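Local coordinates for geranyltranstransferase (Legionella pneumophila subsp. pneumophila, PDB 3LOM) that catalyses, as a magnesium-dependent geranyltranstransferase of the FPP/GGPP synthase family, prenyl chain elongation that probably yields farnesyl diphosphate, at the interface of chains A and B. Residues are numbered along the deposited sequence; one frame, centred on the assembly and turned at random. Chains: chain A/B, Geranyltranstransferase.

The interface of chains A and B. Residues chain A 124, 128, 148, 152, 155; chain B 125, 128-129, 132, 152.
In this mainly helical polyprenyl synthase, A:Ile128 and B:Ile128 meet where helix 113-135 of chain A packs against helix 113-134 of chain B. Helix 141-155 of each chain flanks the contact. The whole interface is two-fold symmetric. It agrees with the dimer usual in this family.

The two isoleucines cross obliquely, with CD1 of A:Ile128 3.8 Å from CG1 of B:Ile128. Their chi1 angles are similar, with CG1 anti to the carbonyl carbon in both, but chi2 differs. In A:Ile128 chi2 is 148°, which carries CD1 towards the partner. In B:Ile128 chi2 is -53°, which turns CD1 towards B:Val152 of its own chain and leaves CG1 facing the partner. At this pair the two chains, as modelled, depart from exact two-fold symmetry.

Each isoleucine also meets a valine of the opposite chain, nearly at a right angle. CG2 of A:Val152 lies 3.8 Å from CG2 of B:Ile128. The reciprocal pair, CG2 of A:Ile128 and CG2 of B:Val152, is also 3.8 Å apart. The four aliphatic side chains form a continuous apolar core across the two-fold.

The other branch of A:Val152 presses on the main chain of helix 113-134. Its CG1 is 3.5 Å from the backbone N of B:Glu129 and also touches CA and CB. The B:Glu129 side chain is poorly ordered. As modelled, one water bridges it to chain A, 2.8 Å from OE2 of the B:Glu129 carboxylate and 2.8 Å from the carbonyl O of A:Val152.

Towards one end of the patch, CB of A:Thr148 sits 3.7 Å from CD1 of B:Leu132. The threonine CG2 rests on the same methyl. At the other end, the extended A:Gln124 brings its amide oxygen OE1 to 3.3 Å from CB of B:Ala125. In A:Gln124, CG lies anti to the backbone N (chi1 168°), and the extended chain beyond it reaches the partner helix.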
# COMPACT_ATOMS: atom_id res chain seq x y z
N GLN A 124 -1.78 1.11 4.66
CA GLN A 124 -1.45 0.09 3.66
C GLN A 124 0.05 -0.18 3.66
O GLN A 124 0.47 -1.34 3.76
CB GLN A 124 -1.95 0.45 2.24
CG GLN A 124 -1.33 -0.47 1.15
CD GLN A 124 -2.13 -0.58 -0.15
OE1 GLN A 124 -2.27 -1.68 -0.69
NE2 GLN A 124 -2.64 0.55 -0.66
N ILE A 128 2.71 -3.65 5.46
CA ILE A 128 3.85 -4.25 4.78
C ILE A 128 5.17 -4.01 5.53
O ILE A 128 5.97 -4.94 5.64
CB ILE A 128 3.91 -3.76 3.31
CG1 ILE A 128 2.64 -4.19 2.58
CG2 ILE A 128 5.14 -4.30 2.58
CD1 ILE A 128 2.21 -3.23 1.50
N THR A 148 4.00 -11.97 2.80
CA THR A 148 3.68 -10.62 2.34
C THR A 148 3.02 -10.66 0.96
O THR A 148 2.14 -9.84 0.66
CB THR A 148 4.93 -9.71 2.35
OG1 THR A 148 5.67 -9.93 3.56
CG2 THR A 148 4.55 -8.24 2.25
N VAL A 152 -0.68 -8.86 -0.19
CA VAL A 152 -0.59 -7.92 -1.29
C VAL A 152 -1.32 -8.41 -2.58
O VAL A 152 -1.86 -7.59 -3.34
CB VAL A 152 0.91 -7.52 -1.46
CG1 VAL A 152 1.35 -7.55 -2.88
CG2 VAL A 152 1.16 -6.15 -0.82
N SER A 155 -5.10 -7.95 -1.55
CA SER A 155 -5.50 -6.57 -1.29
C SER A 155 -5.45 -5.70 -2.54
O SER A 155 -6.08 -4.64 -2.60
CB SER A 155 -4.60 -5.94 -0.22
OG SER A 155 -3.31 -5.71 -0.75
N ALA B 125 -0.03 -1.19 -3.80
CA ALA B 125 0.05 -2.65 -3.63
C ALA B 125 0.80 -3.35 -4.76
O ALA B 125 1.63 -4.22 -4.50
CB ALA B 125 -1.34 -3.26 -3.47
N ILE B 128 4.53 -3.40 -4.60
CA ILE B 128 5.04 -4.37 -3.64
C ILE B 128 4.98 -5.77 -4.26
O ILE B 128 5.96 -6.52 -4.17
CB ILE B 128 4.25 -4.33 -2.29
CG1 ILE B 128 4.15 -2.90 -1.73
CG2 ILE B 128 4.83 -5.32 -1.27
CD1 ILE B 128 5.47 -2.16 -1.59
N GLU B 129 3.86 -6.09 -4.90
CA GLU B 129 3.69 -7.35 -5.63
C GLU B 129 4.81 -7.60 -6.63
O GLU B 129 5.39 -8.67 -6.64
CB GLU B 129 2.34 -7.39 -6.36
CG GLU B 129 2.02 -8.71 -7.04
CD GLU B 129 0.63 -8.75 -7.64
OE1 GLU B 129 0.50 -9.23 -8.79
OE2 GLU B 129 -0.33 -8.31 -6.98
N LEU B 132 8.25 -8.40 -4.82
CA LEU B 132 8.22 -9.72 -4.21
C LEU B 132 8.17 -10.90 -5.21
O LEU B 132 8.86 -11.90 -4.99
CB LEU B 132 7.08 -9.82 -3.21
CG LEU B 132 7.00 -8.85 -2.02
CD1 LEU B 132 5.78 -9.20 -1.20
CD2 LEU B 132 8.26 -8.84 -1.14
N VAL B 152 8.82 0.96 1.24
CA VAL B 152 7.73 1.11 2.19
C VAL B 152 8.08 2.08 3.36
O VAL B 152 7.19 2.78 3.87
CB VAL B 152 7.23 -0.29 2.59
CG1 VAL B 152 6.96 -0.39 4.03
CG2 VAL B 152 5.97 -0.63 1.80
O HOH W 1 -1.02 -6.05 -5.55